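Local coordinates for orotidine-5-phosphate decarboxylase/orotate phosphoribosyltransferase, putative (Ompdcase-oprtase, putative) (Leishmania infantum, PDB 3QW3) that catalyses, in the decarboxylase domain seen here, the conversion of orotidine 5'-phosphate to UMP, within a UMP synthase fusion that also carries an orotate phosphoribosyltransferase, at the interface of chains A and B. Numbering follows the deposited sequence. Chains: chain A/B, Orotidine-5-phosphate decarboxylase/orotate phosphoribosyltransferase, putative (Ompdcase-oprtase, putative).

Contact 1: the interface of chains A and B. Residues chain A 112, 114-117, 161, 166; chain B 140-141, 143-144.
The indole of A:Trp166 meets the carboxylate of B:Asp143 at the edge of the indole: OD2 lies 4° out of the ring plane, and the ring N-H at NE1 donates to it at 3.2 Å. One face of the same indole carries A:Arg161 CB, 3.7 Å above its centre. B:Asp143 O lies over the face of the A:Arg161 guanidinium, off the N-H directions, with B:Asp143 CG at the edge; no hydrogen bond is assigned. Indole and carboxylate planes stand 38° apart. This patch joins two orotidine 5'-phosphate decarboxylase domains. B:Asp143 OD2 also accepts the backbone N of A:Ser116, at 2.7 Å, from the opposite face of the carboxylate, so two donors hold one oxygen. A:Ser116 opens helix 116-123, and the acid caps that start across the interface, where the helix end may stabilise its charge. In B:Asp143, chi1 -72° puts CG beside the backbone N and sets OD2 between the two donors. A second carboxylate works from chain A: A:Asp117 OD2 takes the backbone N of B:Gly140 at 2.8 Å, from above its plane. B:Leu144 CD1 lies 4.1 Å from A:Trp166 CH2, crossing it nearly perpendicularly, and B:Leu144 CD2 lies 4.0 Å from A:Pro112 CB.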
ATOM      1  N   PRO A 112       5.410   5.801   2.484  1.00 14.31           N
ATOM      2  CA  PRO A 112       6.832   6.000   2.746  1.00 14.37           C
ATOM      3  C   PRO A 112       7.444   4.981   3.700  1.00 14.62           C
ATOM      4  O   PRO A 112       8.659   5.010   3.904  1.00 14.43           O
ATOM      5  CB  PRO A 112       6.857   7.371   3.424  1.00 14.43           C
ATOM      6  CG  PRO A 112       5.576   7.406   4.184  1.00 14.99           C
ATOM      7  CD  PRO A 112       4.577   6.714   3.288  1.00 14.08           C
ATOM      8  N   MET A 114       8.463   1.874   3.999  1.00 15.62           N
ATOM      9  CA  MET A 114       9.614   1.014   3.704  1.00 16.68           C
ATOM     10  C   MET A 114      10.817   1.790   3.148  1.00 17.48           C
ATOM     11  O   MET A 114      11.840   1.196   2.798  1.00 18.10           O
ATOM     12  CB  MET A 114       9.204  -0.137   2.791  1.00 16.10           C
ATOM     13  CG  MET A 114       8.251  -1.115   3.467  1.00 16.44           C
ATOM     14  SD  MET A 114       7.643  -2.398   2.371  1.00 18.08           S
ATOM     15  CE  MET A 114       9.112  -3.406   2.165  1.00 18.91           C
ATOM     16  N   GLY A 115      10.687   3.111   3.066  1.00 18.37           N
ATOM     17  CA  GLY A 115      11.828   3.984   2.768  1.00 19.19           C
ATOM     18  C   GLY A 115      12.265   4.066   1.320  1.00 19.70           C
ATOM     19  O   GLY A 115      11.556   3.627   0.420  1.00 18.82           O
ATOM     20  N   SER A 116      13.457   4.622   1.104  1.00 21.00           N
ATOM     21  CA  SER A 116      13.926   5.007  -0.240  1.00 22.45           C
ATOM     22  C   SER A 116      13.861   3.925  -1.322  1.00 22.99           C
ATOM     23  O   SER A 116      13.348   4.180  -2.403  1.00 23.01           O
ATOM     24  CB  SER A 116      15.339   5.598  -0.178  1.00 22.78           C
ATOM     25  OG  SER A 116      16.265   4.626   0.260  1.00 24.86           O
ATOM     26  N   ASP A 117      14.373   2.727  -1.038  1.00 23.71           N
ATOM     27  CA  ASP A 117      14.402   1.662  -2.054  1.00 24.36           C
ATOM     28  C   ASP A 117      13.033   1.044  -2.351  1.00 23.75           C
ATOM     29  O   ASP A 117      12.869   0.330  -3.344  1.00 24.04           O
ATOM     30  CB  ASP A 117      15.465   0.594  -1.745  1.00 25.20           C
ATOM     31  CG  ASP A 117      15.375   0.058  -0.330  1.00 27.69           C
ATOM     32  OD1 ASP A 117      16.196  -0.821   0.020  1.00 31.83           O
ATOM     33  OD2 ASP A 117      14.498   0.509   0.434  1.00 31.03           O
ATOM     34  N   ARG A 161      12.877  14.368   3.585  1.00 21.05           N
ATOM     35  CA  ARG A 161      13.395  13.314   2.724  1.00 21.32           C
ATOM     36  C   ARG A 161      12.902  13.480   1.295  1.00 20.71           C
ATOM     37  O   ARG A 161      13.670  13.348   0.345  1.00 20.30           O
ATOM     38  CB  ARG A 161      12.969  11.946   3.253  1.00 22.12           C
ATOM     39  CG  ARG A 161      14.012  11.267   4.096  1.00 24.70           C
ATOM     40  CD  ARG A 161      13.375  10.252   5.021  1.00 28.30           C
ATOM     41  NE  ARG A 161      14.359   9.675   5.932  1.00 30.68           N
ATOM     42  CZ  ARG A 161      14.768  10.236   7.067  1.00 31.14           C
ATOM     43  NH1 ARG A 161      14.292  11.412   7.459  1.00 32.87           N
ATOM     44  NH2 ARG A 161      15.667   9.613   7.812  1.00 32.65           N
ATOM     45  N   TRP A 166      15.115  12.017  -1.866  1.00 22.95           N
ATOM     46  CA  TRP A 166      14.207  11.251  -2.727  1.00 22.99           C
ATOM     47  C   TRP A 166      13.972  11.855  -4.117  1.00 22.83           C
ATOM     48  O   TRP A 166      13.704  11.127  -5.075  1.00 23.01           O
ATOM     49  CB  TRP A 166      12.864  10.994  -2.027  1.00 23.00           C
ATOM     50  CG  TRP A 166      12.946  10.086  -0.815  1.00 23.68           C
ATOM     51  CD1 TRP A 166      14.010   9.322  -0.428  1.00 24.53           C
ATOM     52  CD2 TRP A 166      11.900   9.824   0.134  1.00 23.71           C
ATOM     53  NE1 TRP A 166      13.701   8.621   0.718  1.00 25.15           N
ATOM     54  CE2 TRP A 166      12.412   8.910   1.080  1.00 24.50           C
ATOM     55  CE3 TRP A 166      10.583  10.284   0.280  1.00 24.87           C
ATOM     56  CZ2 TRP A 166      11.653   8.445   2.163  1.00 25.19           C
ATOM     57  CZ3 TRP A 166       9.830   9.822   1.356  1.00 24.76           C
ATOM     58  CH2 TRP A 166      10.368   8.910   2.282  1.00 24.98           C
TER
ATOM     59  N   GLY B 140      16.105   0.829   2.719  1.00 41.97           N
ATOM     60  CA  GLY B 140      15.277   1.994   3.039  1.00 41.25           C
ATOM     61  C   GLY B 140      14.668   1.948   4.427  1.00 40.75           C
ATOM     62  O   GLY B 140      14.082   2.932   4.882  1.00 40.72           O
ATOM     63  N   SER B 141      14.801   0.799   5.092  1.00 40.19           N
ATOM     64  CA  SER B 141      14.381   0.618   6.486  1.00 39.54           C
ATOM     65  C   SER B 141      14.836   1.770   7.383  1.00 38.95           C
ATOM     66  O   SER B 141      14.066   2.259   8.207  1.00 39.19           O
ATOM     67  CB  SER B 141      14.919  -0.712   7.030  1.00 39.67           C
ATOM     68  OG  SER B 141      14.673  -0.846   8.422  1.00 40.17           O
ATOM     69  N   ASP B 143      15.437   4.955   6.747  1.00 33.59           N
ATOM     70  CA  ASP B 143      14.752   6.228   6.501  1.00 32.11           C
ATOM     71  C   ASP B 143      13.719   6.593   7.557  1.00 30.84           C
ATOM     72  O   ASP B 143      13.769   7.680   8.137  1.00 30.72           O
ATOM     73  CB  ASP B 143      14.078   6.226   5.125  1.00 32.22           C
ATOM     74  CG  ASP B 143      15.063   6.314   3.988  1.00 32.10           C
ATOM     75  OD1 ASP B 143      16.291   6.309   4.229  1.00 32.97           O
ATOM     76  OD2 ASP B 143      14.596   6.382   2.839  1.00 32.10           O
ATOM     77  N   LEU B 144      12.780   5.685   7.798  1.00 28.81           N
ATOM     78  CA  LEU B 144      11.711   5.943   8.741  1.00 27.22           C
ATOM     79  C   LEU B 144      11.798   4.999   9.933  1.00 25.77           C
ATOM     80  O   LEU B 144      11.739   5.440  11.075  1.00 25.31           O
ATOM     81  CB  LEU B 144      10.338   5.831   8.064  1.00 27.34           C
ATOM     82  CG  LEU B 144       9.733   7.071   7.384  1.00 27.84           C
ATOM     83  CD1 LEU B 144      10.405   7.385   6.065  1.00 28.20           C
ATOM     84  CD2 LEU B 144       8.229   6.912   7.182  1.00 28.75           C
TER

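Contact 2: the interface of chains A and B. Residues chain A 84, 133, 136, 138, 140-141, 145; chain B 88, 113-114, 117-118.
In direct hydrogen bonds, the amide NE2 of A:Gln145 donates to the main-chain O of B:Tyr113 at 3.1 Å, arriving 37° above the carbonyl plane. A:Gly140 N donates to B:Asp117 OD2 at 2.8 Å from above the carboxylate plane, the twin of the B:Gly140 to A:Asp117 bond. Water 1 bridges the same B:Tyr113 O to A:Gly140 O and A:Gln145 N. Second-shell bonds fix the glutamine: A:Thr136 N and A:Ser141 OG approach OE1 from opposite faces, while NE2 also donates to A:Thr136 OG1 at 2.9 Å, almost in the amide plane. The amide of A:Asn138 is doubtful as modelled, since OD1 lies 2.7 Å from B:Met114 O and equally near B:Asp117 OD2, all acceptors; a flipped amide would put nitrogen there. Among apolar contacts, A:Gln145 CG sits over the B:Tyr113 ring face, 4.0 Å from its centroid. B:Met114 bends at chi3 (69°), bringing CE 3.8 Å from A:Thr136 CG2 while SD faces A:Leu133 CD1 at 4.0 Å, beside A:Lys84 CD. A:Lys84, the catalytic lysine of the DxKxxD motif, lies near the end of barrel strand 80-85, and B:Ile88, just after that motif in the partner, packs on A:Asn138, beside the active site.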
ATOM      1  N   LYS A  84      -1.822   3.881  -3.275  1.00 13.65           N
ATOM      2  CA  LYS A  84      -1.033   3.856  -2.036  1.00 14.02           C
ATOM      3  C   LYS A  84      -0.203   2.567  -1.909  1.00 14.16           C
ATOM      4  O   LYS A  84      -0.319   1.813  -0.943  1.00 14.43           O
ATOM      5  CB  LYS A  84      -1.924   4.121  -0.808  1.00 13.66           C
ATOM      6  CG  LYS A  84      -2.618   5.494  -0.851  1.00 13.63           C
ATOM      7  CD  LYS A  84      -3.431   5.776   0.416  1.00 13.63           C
ATOM      8  CE  LYS A  84      -4.108   7.158   0.377  1.00 15.67           C
ATOM      9  NZ  LYS A  84      -5.220   7.242  -0.623  1.00 15.63           N
ATOM     10  N   LEU A 133       2.715   9.521   0.782  1.00 13.77           N
ATOM     11  CA  LEU A 133       1.923   9.875   1.961  1.00 14.19           C
ATOM     12  C   LEU A 133       2.773  10.640   2.956  1.00 14.63           C
ATOM     13  O   LEU A 133       3.894  10.233   3.266  1.00 14.34           O
ATOM     14  CB  LEU A 133       1.347   8.624   2.627  1.00 14.09           C
ATOM     15  CG  LEU A 133       0.535   7.662   1.765  1.00 14.12           C
ATOM     16  CD1 LEU A 133       0.070   6.490   2.649  1.00 14.66           C
ATOM     17  CD2 LEU A 133      -0.657   8.353   1.126  1.00 14.79           C
ATOM     18  N   THR A 136      -1.928  12.777   6.761  1.00 23.22           N
ATOM     19  CA  THR A 136      -3.335  12.510   6.472  1.00 24.65           C
ATOM     20  C   THR A 136      -4.217  12.990   7.635  1.00 26.16           C
ATOM     21  O   THR A 136      -3.732  13.161   8.756  1.00 26.34           O
ATOM     22  CB  THR A 136      -3.571  11.023   6.101  1.00 24.42           C
ATOM     23  OG1 THR A 136      -3.091  10.179   7.153  1.00 23.94           O
ATOM     24  CG2 THR A 136      -2.822  10.679   4.821  1.00 24.04           C
ATOM     25  N   ASN A 138      -7.126  11.639   8.986  1.00 29.33           N
ATOM     26  CA  ASN A 138      -7.817  10.644   9.806  1.00 29.81           C
ATOM     27  C   ASN A 138      -7.235  10.521  11.225  1.00 30.55           C
ATOM     28  O   ASN A 138      -6.081  10.886  11.463  1.00 30.88           O
ATOM     29  CB  ASN A 138      -7.834   9.286   9.087  1.00 29.47           C
ATOM     30  CG  ASN A 138      -6.437   8.730   8.841  1.00 28.82           C
ATOM     31  OD1 ASN A 138      -6.028   7.760   9.477  1.00 28.66           O
ATOM     32  ND2 ASN A 138      -5.697   9.351   7.931  1.00 26.93           N
ATOM     33  N   GLY A 140      -6.082   8.148  12.947  1.00 32.35           N
ATOM     34  CA  GLY A 140      -4.876   7.325  13.045  1.00 32.42           C
ATOM     35  C   GLY A 140      -3.582   8.072  12.791  1.00 32.48           C
ATOM     36  O   GLY A 140      -2.504   7.576  13.126  1.00 32.47           O
ATOM     37  N   SER A 141      -3.687   9.258  12.191  1.00 32.45           N
ATOM     38  CA  SER A 141      -2.546  10.160  11.996  1.00 32.54           C
ATOM     39  C   SER A 141      -1.757  10.389  13.286  1.00 32.51           C
ATOM     40  O   SER A 141      -0.553  10.655  13.249  1.00 32.70           O
ATOM     41  CB  SER A 141      -3.025  11.506  11.446  1.00 32.80           C
ATOM     42  OG  SER A 141      -1.948  12.418  11.291  1.00 33.16           O
ATOM     43  N   GLN A 145       2.387   9.494  12.398  1.00 22.90           N
ATOM     44  CA  GLN A 145       2.726  10.752  11.728  1.00 22.43           C
ATOM     45  C   GLN A 145       3.073  11.881  12.700  1.00 23.24           C
ATOM     46  O   GLN A 145       3.957  12.693  12.426  1.00 22.49           O
ATOM     47  CB  GLN A 145       1.582  11.192  10.812  1.00 22.00           C
ATOM     48  CG  GLN A 145       1.378  10.293   9.604  1.00 20.53           C
ATOM     49  CD  GLN A 145       0.068  10.560   8.897  1.00 19.12           C
ATOM     50  OE1 GLN A 145      -0.477  11.664   8.972  1.00 19.75           O
ATOM     51  NE2 GLN A 145      -0.444   9.554   8.197  1.00 18.20           N
TER
ATOM     52  N   ILE B  88      -8.118   4.588   3.876  1.00 20.61           N
ATOM     53  CA  ILE B  88      -9.126   4.790   4.913  1.00 21.55           C
ATOM     54  C   ILE B  88     -10.549   4.579   4.446  1.00 21.41           C
ATOM     55  O   ILE B  88     -10.814   4.498   3.243  1.00 21.28           O
ATOM     56  CB  ILE B  88      -9.003   6.184   5.583  1.00 21.96           C
ATOM     57  CG1 ILE B  88      -8.620   7.271   4.568  1.00 23.34           C
ATOM     58  CG2 ILE B  88      -8.002   6.127   6.740  1.00 23.56           C
ATOM     59  CD1 ILE B  88      -9.686   7.604   3.558  1.00 25.06           C
ATOM     60  N   TYR B 113       1.289   3.315   8.243  1.00 13.73           N
ATOM     61  CA  TYR B 113       1.567   4.759   8.174  1.00 14.08           C
ATOM     62  C   TYR B 113       0.371   5.684   8.460  1.00 14.62           C
ATOM     63  O   TYR B 113       0.547   6.765   9.040  1.00 14.22           O
ATOM     64  CB  TYR B 113       2.270   5.152   6.864  1.00 14.16           C
ATOM     65  CG  TYR B 113       2.796   6.564   6.933  1.00 13.99           C
ATOM     66  CD1 TYR B 113       2.133   7.617   6.287  1.00 15.00           C
ATOM     67  CD2 TYR B 113       3.925   6.860   7.697  1.00 16.48           C
ATOM     68  CE1 TYR B 113       2.606   8.928   6.384  1.00 14.41           C
ATOM     69  CE2 TYR B 113       4.412   8.164   7.795  1.00 15.82           C
ATOM     70  CZ  TYR B 113       3.749   9.189   7.138  1.00 15.77           C
ATOM     71  OH  TYR B 113       4.239  10.467   7.259  1.00 15.72           O
ATOM     72  N   MET B 114      -0.829   5.257   8.071  1.00 15.03           N
ATOM     73  CA  MET B 114      -2.023   6.066   8.292  1.00 15.93           C
ATOM     74  C   MET B 114      -2.717   5.774   9.624  1.00 16.86           C
ATOM     75  O   MET B 114      -3.745   6.376   9.936  1.00 17.28           O
ATOM     76  CB  MET B 114      -2.981   5.959   7.101  1.00 15.66           C
ATOM     77  CG  MET B 114      -2.428   6.640   5.869  1.00 16.01           C
ATOM     78  SD  MET B 114      -3.464   6.443   4.420  1.00 17.85           S
ATOM     79  CE  MET B 114      -4.889   7.445   4.872  1.00 18.65           C
ATOM     80  N   ASP B 117      -7.286   3.890  12.328  1.00 21.12           N
ATOM     81  CA  ASP B 117      -8.510   3.797  11.524  1.00 21.67           C
ATOM     82  C   ASP B 117      -8.255   3.468  10.046  1.00 21.16           C
ATOM     83  O   ASP B 117      -9.195   3.188   9.299  1.00 21.18           O
ATOM     84  CB  ASP B 117      -9.417   5.028  11.702  1.00 22.47           C
ATOM     85  CG  ASP B 117      -8.716   6.334  11.401  1.00 25.09           C
ATOM     86  OD1 ASP B 117      -9.428   7.345  11.219  1.00 27.89           O
ATOM     87  OD2 ASP B 117      -7.468   6.368  11.355  1.00 27.17           O
ATOM     88  N   SER B 118      -6.989   3.481   9.630  1.00 20.27           N
ATOM     89  CA  SER B 118      -6.636   2.903   8.340  1.00 19.87           C
ATOM     90  C   SER B 118      -6.540   1.384   8.439  1.00 18.97           C
ATOM     91  O   SER B 118      -6.724   0.680   7.447  1.00 19.28           O
ATOM     92  CB  SER B 118      -5.341   3.501   7.768  1.00 20.22           C
ATOM     93  OG  SER B 118      -4.193   3.105   8.497  1.00 22.12           O
TER
HETATM   94  O   HOH W   1      -0.073   7.680  11.648  1.00 20.65           O

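Contact 3: the interface of chains A and B. Residues chain A 111-113, 133-134, 154-155, 158; chain B 113, 144.
B:Tyr113 inserts its ring between A:Pro112 and A:Gln145. Its CG stands anti to the backbone N, beside the carbonyl carbon (chi1 -168°), which points the ring into chain A. CB comes first, 4.1 Å from A:Ser111 OG, a hydroxyl that accepts the backbone N of A:Tyr113. The ring then lies with one face on A:Pro112, whose CG is 3.7 Å from the centroid and over the ring centre, a CH-pi contact; the opposite face is the one met by A:Gln145. Along the ring, CD1 borders A:Leu133, while CE2 touches A:Leu154 CD2 at 3.8 Å. At the tip the phenol B:Tyr113 OH donates to A:Cys134 O at 2.6 Å. The donor lies in the carbonyl plane on a lone pair, with a C=O to oxygen angle of 129°, and this bond would help set how deep the ring goes. A:Val158 CG2 approaches B:Tyr113 OH tip to tip at 3.6 Å, and this methyl also packs against B:Leu144 CD2 at 3.8 Å. Water 2 links B:Leu144 N to A:Tyr113 O; A:Tyr113 O lies 2.8 Å from water 2. In the barrel, A:Cys134 lies near the end of strand 129-135, so the tip of the tyrosine meets the end of that strand, with helix 154-163 alongside.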
ATOM      1  N   SER A 111       3.127   4.722  -0.075  1.00 14.21           N
ATOM      2  CA  SER A 111       3.467   4.804   1.345  1.00 14.59           C
ATOM      3  C   SER A 111       4.981   4.979   1.509  1.00 14.26           C
ATOM      4  O   SER A 111       5.752   4.363   0.775  1.00 15.03           O
ATOM      5  CB  SER A 111       3.005   3.529   2.072  1.00 15.12           C
ATOM      6  OG  SER A 111       3.619   3.421   3.351  1.00 16.37           O
ATOM      7  N   PRO A 112       5.410   5.801   2.484  1.00 14.31           N
ATOM      8  CA  PRO A 112       6.832   6.000   2.746  1.00 14.37           C
ATOM      9  C   PRO A 112       7.444   4.981   3.700  1.00 14.62           C
ATOM     10  O   PRO A 112       8.659   5.010   3.904  1.00 14.43           O
ATOM     11  CB  PRO A 112       6.857   7.371   3.424  1.00 14.43           C
ATOM     12  CG  PRO A 112       5.576   7.406   4.184  1.00 14.99           C
ATOM     13  CD  PRO A 112       4.577   6.714   3.288  1.00 14.08           C
ATOM     14  N   TYR A 113       6.626   4.096   4.275  1.00 14.35           N
ATOM     15  CA  TYR A 113       7.078   3.298   5.432  1.00 14.77           C
ATOM     16  C   TYR A 113       8.323   2.430   5.198  1.00 15.24           C
ATOM     17  O   TYR A 113       9.148   2.276   6.107  1.00 15.33           O
ATOM     18  CB  TYR A 113       5.949   2.474   6.073  1.00 14.75           C
ATOM     19  CG  TYR A 113       6.362   1.921   7.430  1.00 14.71           C
ATOM     20  CD1 TYR A 113       6.734   0.585   7.580  1.00 13.69           C
ATOM     21  CD2 TYR A 113       6.426   2.754   8.548  1.00 14.66           C
ATOM     22  CE1 TYR A 113       7.137   0.087   8.824  1.00 14.39           C
ATOM     23  CE2 TYR A 113       6.823   2.267   9.792  1.00 15.49           C
ATOM     24  CZ  TYR A 113       7.177   0.938   9.918  1.00 15.35           C
ATOM     25  OH  TYR A 113       7.584   0.475  11.150  1.00 16.05           O
ATOM     26  N   LEU A 133       2.715   9.521   0.782  1.00 13.77           N
ATOM     27  CA  LEU A 133       1.923   9.875   1.961  1.00 14.19           C
ATOM     28  C   LEU A 133       2.773  10.640   2.956  1.00 14.63           C
ATOM     29  O   LEU A 133       3.894  10.233   3.266  1.00 14.34           O
ATOM     30  CB  LEU A 133       1.347   8.624   2.627  1.00 14.09           C
ATOM     31  CG  LEU A 133       0.535   7.662   1.765  1.00 14.12           C
ATOM     32  CD1 LEU A 133       0.070   6.490   2.649  1.00 14.66           C
ATOM     33  CD2 LEU A 133      -0.657   8.353   1.126  1.00 14.79           C
ATOM     34  N   CYS A 134       2.244  11.753   3.450  1.00 15.62           N
ATOM     35  CA  CYS A 134       2.988  12.575   4.398  1.00 16.61           C
ATOM     36  C   CYS A 134       2.152  12.849   5.641  1.00 17.54           C
ATOM     37  O   CYS A 134       2.444  12.335   6.722  1.00 16.82           O
ATOM     38  CB  CYS A 134       3.451  13.872   3.728  1.00 16.66           C
ATOM     39  SG  CYS A 134       4.384  14.962   4.808  1.00 17.85           S
ATOM     40  N   LEU A 154       7.185  13.197  12.767  1.00 22.57           N
ATOM     41  CA  LEU A 154       7.555  12.217  11.739  1.00 21.29           C
ATOM     42  C   LEU A 154       7.180  12.705  10.339  1.00 20.78           C
ATOM     43  O   LEU A 154       7.939  12.513   9.386  1.00 19.98           O
ATOM     44  CB  LEU A 154       6.930  10.837  12.008  1.00 21.19           C
ATOM     45  CG  LEU A 154       7.192   9.759  10.936  1.00 21.20           C
ATOM     46  CD1 LEU A 154       8.668   9.365  10.889  1.00 21.58           C
ATOM     47  CD2 LEU A 154       6.319   8.518  11.116  1.00 21.46           C
ATOM     48  N   TYR A 155       6.020  13.348  10.211  1.00 20.21           N
ATOM     49  CA  TYR A 155       5.591  13.814   8.890  1.00 20.08           C
ATOM     50  C   TYR A 155       6.507  14.892   8.312  1.00 19.93           C
ATOM     51  O   TYR A 155       6.700  14.963   7.099  1.00 19.65           O
ATOM     52  CB  TYR A 155       4.110  14.226   8.864  1.00 20.24           C
ATOM     53  CG  TYR A 155       3.734  15.483   9.625  1.00 20.63           C
ATOM     54  CD1 TYR A 155       3.137  15.402  10.877  1.00 21.11           C
ATOM     55  CD2 TYR A 155       3.926  16.748   9.065  1.00 21.67           C
ATOM     56  CE1 TYR A 155       2.760  16.546  11.571  1.00 21.93           C
ATOM     57  CE2 TYR A 155       3.557  17.901   9.750  1.00 22.02           C
ATOM     58  CZ  TYR A 155       2.975  17.789  11.005  1.00 22.65           C
ATOM     59  OH  TYR A 155       2.599  18.914  11.698  1.00 24.80           O
ATOM     60  N   VAL A 158       9.474  13.043   6.876  1.00 17.77           N
ATOM     61  CA  VAL A 158       9.105  12.497   5.576  1.00 17.54           C
ATOM     62  C   VAL A 158       9.184  13.591   4.502  1.00 17.37           C
ATOM     63  O   VAL A 158       9.748  13.377   3.426  1.00 17.00           O
ATOM     64  CB  VAL A 158       7.697  11.851   5.624  1.00 17.52           C
ATOM     65  CG1 VAL A 158       7.203  11.492   4.221  1.00 17.54           C
ATOM     66  CG2 VAL A 158       7.719  10.617   6.522  1.00 17.87           C
TER
ATOM     67  N   TYR B 113       1.289   3.315   8.243  1.00 13.73           N
ATOM     68  CA  TYR B 113       1.567   4.759   8.174  1.00 14.08           C
ATOM     69  C   TYR B 113       0.371   5.684   8.460  1.00 14.62           C
ATOM     70  O   TYR B 113       0.547   6.765   9.040  1.00 14.22           O
ATOM     71  CB  TYR B 113       2.270   5.152   6.864  1.00 14.16           C
ATOM     72  CG  TYR B 113       2.796   6.564   6.933  1.00 13.99           C
ATOM     73  CD1 TYR B 113       2.133   7.617   6.287  1.00 15.00           C
ATOM     74  CD2 TYR B 113       3.925   6.860   7.697  1.00 16.48           C
ATOM     75  CE1 TYR B 113       2.606   8.928   6.384  1.00 14.41           C
ATOM     76  CE2 TYR B 113       4.412   8.164   7.795  1.00 15.82           C
ATOM     77  CZ  TYR B 113       3.749   9.189   7.138  1.00 15.77           C
ATOM     78  OH  TYR B 113       4.239  10.467   7.259  1.00 15.72           O
ATOM     79  N   LEU B 144      12.780   5.685   7.798  1.00 28.81           N
ATOM     80  CA  LEU B 144      11.711   5.943   8.741  1.00 27.22           C
ATOM     81  C   LEU B 144      11.798   4.999   9.933  1.00 25.77           C
ATOM     82  O   LEU B 144      11.739   5.440  11.075  1.00 25.31           O
ATOM     83  CB  LEU B 144      10.338   5.831   8.064  1.00 27.34           C
ATOM     84  CG  LEU B 144       9.733   7.071   7.384  1.00 27.84           C
ATOM     85  CD1 LEU B 144      10.405   7.385   6.065  1.00 28.20           C
ATOM     86  CD2 LEU B 144       8.229   6.912   7.182  1.00 28.75           C
TER
HETATM   87  O   HOH W   2      11.742   3.117   6.516  1.00 24.50           O

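Contact 3 lies between the other two: its C-alpha centre is about 8 Å from that of contact 1 and about 9 Å from that of contact 2, whose own centres are about 17 Å apart. A:Pro112 and B:Leu144 belong to both contacts 1 and 3, A:Leu133 and B:Tyr113 to both 2 and 3. The segments around residues 111-118 and 138-145, with strand 129-135 and helix 154-163, thus largely make up one continuous, two-fold symmetric surface, each contact recurring with chains exchanged. Such a dimer fits the family, where active sites lie near the subunit boundary.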